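Local coordinates for uncharacterized protein (Pseudomonas aeruginosa, PDB 4E72), which is of unknown function but belongs to the DUF3298 family, is probably a lipoprotein made with a signal sequence, and pairs a six-stranded mixed sheet with a smaller antiparallel one, at residues 29-34 and 74-79; 84-89 and 104-109; 94-99 and 182-187. One frame throughout, in Å; residues are numbered along the deposited sequence.

Overall arrangement
Going from the N terminus, contact 1 closes first: strand 30-37 meets the end of helix 68-78, enclosing helix 44-54 and the rest of helix 68-78. The chain then enters the hairpin of strands 84-95 and 98-108, which contact 2 zips together. Contacts 1 and 2 are in series but touch, since N32 N and S85 O lie 2.8 Å apart, a probable hydrogen bond between neighbouring strands. Contact 3 takes the hairpin turn, enclosed by contact 2, out to residues 182-187, so these two contacts cross. Its centre lies about 26 Å from that of contact 2, and it ties the six-stranded sheet to a connection of the three-stranded one.

Contact 1: residues 29-34 and 74-79; sequences PLVNID and QFLDSA
V31 and P29 meet F75, L76 and A79 where the C-terminal end of helix 68-78 packs on a strand of the mixed sheet, a helix laid on one face of that sheet. The short axes of strand 30-34 and helix 74-78 run nearly antiparallel, at 166°, and approach to 8.6 Å. No hydrogen bond joins the segments, so apolar shape does the work.

F75 can be followed outward. Its CB lies 4.1 Å from V31 CG2, and CG is about as near that methyl. The closest touch is at CD2, 3.4 Å from V31 CG2, and CE2 then passes on to the carbonyl oxygen of L30. The methyl approaches the ring obliquely. CG of F75 is anti to the backbone N (chi1 -177°), which carries CG out on the strand side, and W83 and S85 also touch this side chain. Phenylalanine suits the place because a long rigid side chain can reach V31 CG2 with CD2 and L30 O with CE2.

The same V31 methyl receives a second helix side chain, with L76 CD2 at 3.8 Å. That branch of L76 also reaches P29 O, where the strand is about to begin. A small residue fits where the helix has just ended: A79 brings its single methyl against the pyrrolidine ring, its CB lying 3.6 Å from P29 CB.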
# COMPACT_ATOMS: atom_id res chain seq x y z
N PRO A 29 -8.63 18.98 15.82
CA PRO A 29 -8.64 17.72 15.05
C PRO A 29 -8.89 17.95 13.56
O PRO A 29 -9.68 18.82 13.18
CB PRO A 29 -9.77 16.92 15.70
CG PRO A 29 -9.80 17.45 17.11
CD PRO A 29 -9.60 18.92 16.94
N LEU A 30 -8.17 17.19 12.73
CA LEU A 30 -8.05 17.31 11.27
C LEU A 30 -8.16 15.96 10.56
O LEU A 30 -7.54 14.99 10.98
CB LEU A 30 -6.63 17.91 11.02
CG LEU A 30 -6.11 18.19 9.61
CD1 LEU A 30 -5.15 19.39 9.64
CD2 LEU A 30 -5.31 16.99 9.07
N VAL A 31 -8.89 15.94 9.44
CA VAL A 31 -9.03 14.78 8.54
C VAL A 31 -8.61 15.21 7.14
O VAL A 31 -9.19 16.13 6.57
CB VAL A 31 -10.42 14.09 8.52
CG1 VAL A 31 -10.44 12.94 7.50
CG2 VAL A 31 -10.78 13.56 9.90
N ASN A 32 -7.60 14.53 6.60
CA ASN A 32 -7.08 14.83 5.27
C ASN A 32 -7.24 13.60 4.37
O ASN A 32 -6.61 12.57 4.62
CB ASN A 32 -5.62 15.33 5.37
CG ASN A 32 -5.00 15.75 4.06
OD1 ASN A 32 -5.04 15.03 3.05
ND2 ASN A 32 -4.38 16.91 4.07
N ILE A 33 -8.12 13.69 3.36
CA ILE A 33 -8.43 12.59 2.43
C ILE A 33 -8.10 13.00 0.99
O ILE A 33 -8.65 13.98 0.49
CB ILE A 33 -9.91 12.11 2.55
CG1 ILE A 33 -10.18 11.48 3.95
CG2 ILE A 33 -10.30 11.12 1.41
CD1 ILE A 33 -11.62 11.44 4.34
N ASP A 34 -7.20 12.24 0.34
CA ASP A 34 -6.74 12.44 -1.04
C ASP A 34 -6.96 11.14 -1.82
O ASP A 34 -6.11 10.26 -1.82
CB ASP A 34 -5.26 12.86 -1.04
CG ASP A 34 -4.63 13.11 -2.42
OD1 ASP A 34 -5.38 13.10 -3.43
OD2 ASP A 34 -3.39 13.31 -2.48
N GLN A 74 -17.40 10.78 11.62
CA GLN A 74 -17.21 10.05 12.87
C GLN A 74 -15.88 10.44 13.58
O GLN A 74 -15.90 10.73 14.78
CB GLN A 74 -17.26 8.54 12.64
CG GLN A 74 -17.26 7.74 13.96
CD GLN A 74 -17.16 6.25 13.77
OE1 GLN A 74 -17.38 5.70 12.69
NE2 GLN A 74 -16.83 5.56 14.85
N PHE A 75 -14.74 10.50 12.85
CA PHE A 75 -13.44 10.86 13.46
C PHE A 75 -13.49 12.25 14.08
O PHE A 75 -13.05 12.41 15.21
CB PHE A 75 -12.29 10.77 12.42
CG PHE A 75 -10.93 11.06 13.02
CD1 PHE A 75 -10.16 10.04 13.57
CD2 PHE A 75 -10.43 12.36 13.06
CE1 PHE A 75 -8.91 10.32 14.15
CE2 PHE A 75 -9.17 12.63 13.64
CZ PHE A 75 -8.42 11.61 14.16
N LEU A 76 -14.02 13.25 13.34
CA LEU A 76 -14.12 14.63 13.82
C LEU A 76 -15.06 14.75 15.03
O LEU A 76 -14.84 15.60 15.90
CB LEU A 76 -14.58 15.58 12.69
CG LEU A 76 -13.59 15.83 11.51
CD1 LEU A 76 -14.20 16.75 10.48
CD2 LEU A 76 -12.24 16.41 11.99
N ASP A 77 -16.09 13.89 15.09
CA ASP A 77 -17.08 13.92 16.18
C ASP A 77 -16.53 13.33 17.49
O ASP A 77 -16.99 13.71 18.55
CB ASP A 77 -18.38 13.17 15.76
CG ASP A 77 -19.59 13.47 16.64
OD1 ASP A 77 -20.04 14.65 16.67
OD2 ASP A 77 -20.10 12.52 17.29
N SER A 78 -15.56 12.43 17.43
CA SER A 78 -15.05 11.77 18.63
C SER A 78 -13.57 12.06 18.93
O SER A 78 -13.10 11.66 20.00
CB SER A 78 -15.26 10.26 18.53
OG SER A 78 -14.75 9.70 17.32
N ALA A 79 -12.85 12.76 18.03
CA ALA A 79 -11.42 13.04 18.20
C ALA A 79 -11.15 13.92 19.40
O ALA A 79 -11.94 14.81 19.69
CB ALA A 79 -10.84 13.68 16.96

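Contact 2: residues 84-89 and 104-109; sequences SSYLQA and SSYLFT
Y86 and Y106 face each other as a hydrogen-bonded pair of an antiparallel beta hairpin, formed by strands 84-89 and 104-108. Backbone bonds come in three couples, S84 with F108, Y86 with Y106 and Q88 with S104, each residue giving its N-H to the carbonyl of the other. The couple between Y86 and Y106 measures 2.8 Å from Y86 N to Y106 O and 2.9 Å from Y106 N to Y86 O. Weaker CA-H...O contacts lie between, the shortest from S105 CA to Y86 O at 3.1 Å.

Aromatic packing belongs to the face carrying S84, Y86 and Q88. Y86 CG is anti to the carbonyl carbon (chi1 -65°) but Y106 CG is anti to the backbone N (chi1 -179°), and across antiparallel strands the two side chains point the same way, side by side. CD1 of Y86 touches CD2 of Y106 at 3.6 Å, at the edge of that ring, with the planes turned 63° apart. Tyrosines suit this face because their rings pack on each other and, for Y86, on L30 and N32.

Between the side chains of Q88 and S104, water makes the polar link: it accepts from Q88 NE2 at 2.7 Å and also bonds S104 OG, which at 3.8 Å from Q88 NE2 makes no direct bond with it.

Carbon-to-carbon packing of leucine on serine marks the opposite face, where L87 CD2 meets S105 CB and L107 CD1 reaches S85 CB. Small serines leave room for these branched leucines. That face lies under helix 68-78, with Y71 bonding S85 OG and F75 touching S85 and L107, and under helix 44-54, whose L52 meets L87, while strand 30-37 runs parallel along the other margin of strand 84-95.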
# COMPACT_ATOMS: atom_id res chain seq x y z
N SER A 84 -5.29 13.66 14.44
CA SER A 84 -5.36 13.80 12.98
C SER A 84 -5.37 12.45 12.32
O SER A 84 -4.84 11.47 12.85
CB SER A 84 -4.20 14.64 12.44
OG SER A 84 -2.95 14.06 12.77
N SER A 85 -5.98 12.42 11.14
CA SER A 85 -6.09 11.24 10.32
C SER A 85 -5.89 11.64 8.85
O SER A 85 -6.54 12.58 8.37
CB SER A 85 -7.43 10.55 10.56
OG SER A 85 -7.66 9.49 9.64
N TYR A 86 -4.95 10.94 8.16
CA TYR A 86 -4.58 11.14 6.76
C TYR A 86 -4.78 9.85 6.02
O TYR A 86 -4.30 8.82 6.47
CB TYR A 86 -3.09 11.58 6.60
CG TYR A 86 -2.74 12.93 7.17
CD1 TYR A 86 -2.49 13.10 8.52
CD2 TYR A 86 -2.56 14.03 6.34
CE1 TYR A 86 -2.15 14.35 9.06
CE2 TYR A 86 -2.22 15.29 6.85
CZ TYR A 86 -2.01 15.44 8.22
OH TYR A 86 -1.66 16.66 8.73
N LEU A 87 -5.45 9.92 4.88
CA LEU A 87 -5.69 8.78 3.98
C LEU A 87 -5.38 9.20 2.57
O LEU A 87 -5.83 10.28 2.11
CB LEU A 87 -7.13 8.25 4.07
CG LEU A 87 -7.56 7.53 5.35
CD1 LEU A 87 -9.07 7.35 5.34
CD2 LEU A 87 -6.89 6.17 5.49
N GLN A 88 -4.62 8.38 1.86
CA GLN A 88 -4.24 8.73 0.50
C GLN A 88 -4.15 7.51 -0.41
O GLN A 88 -3.58 6.47 -0.06
CB GLN A 88 -2.91 9.51 0.49
CG GLN A 88 -2.49 9.96 -0.90
CD GLN A 88 -1.04 10.31 -0.94
OE1 GLN A 88 -0.65 11.42 -0.62
NE2 GLN A 88 -0.22 9.35 -1.35
N ALA A 89 -4.71 7.69 -1.61
CA ALA A 89 -4.68 6.73 -2.71
C ALA A 89 -4.16 7.44 -3.93
O ALA A 89 -4.66 8.53 -4.28
CB ALA A 89 -6.07 6.18 -2.97
N SER A 104 -1.71 5.08 1.40
CA SER A 104 -1.02 5.66 2.56
C SER A 104 -2.01 6.12 3.58
O SER A 104 -3.04 6.69 3.24
CB SER A 104 -0.17 6.88 2.17
OG SER A 104 0.72 6.60 1.10
N SER A 105 -1.65 5.94 4.83
CA SER A 105 -2.43 6.40 5.96
C SER A 105 -1.48 6.90 7.04
O SER A 105 -0.33 6.43 7.13
CB SER A 105 -3.34 5.30 6.50
OG SER A 105 -2.60 4.21 7.00
N TYR A 106 -1.96 7.85 7.83
CA TYR A 106 -1.27 8.39 8.98
C TYR A 106 -2.30 8.74 10.06
O TYR A 106 -3.15 9.61 9.86
CB TYR A 106 -0.37 9.58 8.62
CG TYR A 106 0.36 10.12 9.83
CD1 TYR A 106 1.52 9.50 10.30
CD2 TYR A 106 -0.14 11.19 10.55
CE1 TYR A 106 2.17 9.96 11.44
CE2 TYR A 106 0.49 11.65 11.71
CZ TYR A 106 1.65 11.04 12.14
OH TYR A 106 2.28 11.52 13.26
N LEU A 107 -2.24 8.04 11.20
CA LEU A 107 -3.15 8.26 12.31
C LEU A 107 -2.40 8.74 13.59
O LEU A 107 -1.47 8.09 14.04
CB LEU A 107 -3.97 6.97 12.60
CG LEU A 107 -4.98 7.04 13.77
CD1 LEU A 107 -6.11 8.04 13.49
CD2 LEU A 107 -5.59 5.67 14.05
N PHE A 108 -2.81 9.87 14.14
CA PHE A 108 -2.23 10.37 15.39
C PHE A 108 -3.34 10.55 16.44
O PHE A 108 -4.27 11.32 16.21
CB PHE A 108 -1.41 11.66 15.17
CG PHE A 108 -0.82 12.16 16.47
CD1 PHE A 108 0.29 11.53 17.04
CD2 PHE A 108 -1.44 13.18 17.19
CE1 PHE A 108 0.79 11.95 18.28
CE2 PHE A 108 -0.93 13.60 18.43
CZ PHE A 108 0.19 12.99 18.96
N THR A 109 -3.26 9.81 17.56
CA THR A 109 -4.29 9.85 18.61
C THR A 109 -3.67 10.19 19.98
O THR A 109 -3.98 9.54 20.99
CB THR A 109 -5.15 8.55 18.65
OG1 THR A 109 -4.34 7.42 18.97
CG2 THR A 109 -5.95 8.30 17.35
O HOH W 1 -0.48 6.65 -1.28

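Contact 3: residues 94-99 and 182-187; sequences QHDGLV and LTFGAV
H95 meets L182 at its ring edge and F184 over a ring face, at the foot of a type I' beta hairpin turn (H95 to L98) that leans on the connection between strands 179-181 and 187-190. Its imidazole is gripped at both nitrogens: NE2 donates to L182 O at 2.8 Å, with the carbonyl oxygen lying in the ring plane, and ND1 donates to D96 OD2 in a nearly straight bond (171°). Histidine suits the place by offering two N-H donors that fix the ring's rotation, a pattern consistent with a doubly protonated ring beside D96. D96 OD2 also accepts from the backbone N of G224.

F184 CB sits over the centre of this ring, 4.2 Å from the centroid in a CH-pi contact. CG of F184 is anti to the backbone N (chi1 -176°), carrying it toward D96, and beyond it CD1 comes 3.8 Å from H95 ND1. The phenylalanine thus turns its edge toward the imidazole in a T-shaped pair with planes 85° apart, and its side chain also touches P223.

L182 contributes more than its carbonyl. Its branched side chain suits the buried side of the turn, L182 CD1 lying 3.9 Å from L98 CD1.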
# COMPACT_ATOMS: atom_id res chain seq x y z
N GLN A 94 0.86 2.41 -14.25
CA GLN A 94 -0.08 1.87 -15.22
C GLN A 94 0.73 1.26 -16.33
O GLN A 94 1.54 1.97 -16.94
CB GLN A 94 -1.04 2.94 -15.76
CG GLN A 94 -2.09 3.31 -14.74
CD GLN A 94 -3.24 4.02 -15.36
OE1 GLN A 94 -4.03 3.42 -16.08
NE2 GLN A 94 -3.39 5.29 -15.05
N HIS A 95 0.58 -0.06 -16.54
CA HIS A 95 1.28 -0.80 -17.60
C HIS A 95 0.57 -2.10 -17.89
O HIS A 95 0.07 -2.76 -16.97
CB HIS A 95 2.77 -1.07 -17.25
CG HIS A 95 2.98 -2.04 -16.12
ND1 HIS A 95 3.18 -3.39 -16.35
CD2 HIS A 95 3.00 -1.81 -14.78
CE1 HIS A 95 3.30 -3.95 -15.16
NE2 HIS A 95 3.20 -3.04 -14.18
N ASP A 96 0.53 -2.46 -19.17
CA ASP A 96 0.05 -3.72 -19.74
C ASP A 96 -1.38 -4.07 -19.27
O ASP A 96 -1.69 -5.25 -19.07
CB ASP A 96 1.05 -4.84 -19.38
CG ASP A 96 2.47 -4.60 -19.92
OD1 ASP A 96 2.61 -4.47 -21.15
OD2 ASP A 96 3.42 -4.52 -19.10
N GLY A 97 -2.23 -3.06 -19.13
CA GLY A 97 -3.61 -3.23 -18.67
C GLY A 97 -3.77 -3.32 -17.16
O GLY A 97 -4.89 -3.53 -16.68
N LEU A 98 -2.68 -3.17 -16.40
CA LEU A 98 -2.69 -3.19 -14.93
C LEU A 98 -2.68 -1.78 -14.35
O LEU A 98 -2.01 -0.90 -14.89
CB LEU A 98 -1.50 -3.96 -14.34
CG LEU A 98 -1.24 -5.42 -14.75
CD1 LEU A 98 -0.14 -6.00 -13.87
CD2 LEU A 98 -2.46 -6.29 -14.59
N VAL A 99 -3.40 -1.57 -13.22
CA VAL A 99 -3.37 -0.28 -12.49
C VAL A 99 -2.81 -0.59 -11.12
O VAL A 99 -3.37 -1.41 -10.41
CB VAL A 99 -4.74 0.47 -12.40
CG1 VAL A 99 -4.54 1.89 -11.86
CG2 VAL A 99 -5.43 0.52 -13.75
N LEU A 182 2.84 -5.55 -8.63
CA LEU A 182 3.34 -5.96 -9.92
C LEU A 182 3.89 -4.73 -10.66
O LEU A 182 3.34 -4.28 -11.67
CB LEU A 182 2.26 -6.70 -10.74
CG LEU A 182 1.83 -8.11 -10.25
CD1 LEU A 182 0.70 -8.66 -11.11
CD2 LEU A 182 3.01 -9.11 -10.27
N THR A 183 4.98 -4.15 -10.12
CA THR A 183 5.63 -2.98 -10.71
C THR A 183 6.38 -3.44 -12.00
O THR A 183 6.57 -4.65 -12.22
CB THR A 183 6.46 -2.23 -9.67
OG1 THR A 183 7.14 -3.17 -8.85
CG2 THR A 183 5.60 -1.35 -8.76
N PHE A 184 6.66 -2.51 -12.89
CA PHE A 184 7.22 -2.83 -14.20
C PHE A 184 8.67 -3.35 -14.14
O PHE A 184 8.98 -4.31 -14.84
CB PHE A 184 7.12 -1.63 -15.14
CG PHE A 184 7.58 -1.89 -16.55
CD1 PHE A 184 6.69 -2.35 -17.52
CD2 PHE A 184 8.89 -1.63 -16.93
CE1 PHE A 184 7.13 -2.62 -18.82
CE2 PHE A 184 9.33 -1.88 -18.24
CZ PHE A 184 8.44 -2.37 -19.18
N GLY A 185 9.51 -2.75 -13.30
CA GLY A 185 10.93 -3.09 -13.24
C GLY A 185 11.29 -4.38 -12.55
O GLY A 185 12.25 -5.04 -12.93
N ALA A 186 10.52 -4.72 -11.51
CA ALA A 186 10.67 -5.88 -10.64
C ALA A 186 9.41 -6.03 -9.82
O ALA A 186 8.57 -5.13 -9.86
CB ALA A 186 11.87 -5.67 -9.71
N VAL A 187 9.23 -7.16 -9.12
CA VAL A 187 8.08 -7.27 -8.22
C VAL A 187 8.45 -6.49 -6.91
O VAL A 187 9.51 -6.73 -6.32
CB VAL A 187 7.64 -8.74 -7.99
CG1 VAL A 187 6.73 -8.89 -6.77
CG2 VAL A 187 6.93 -9.27 -9.23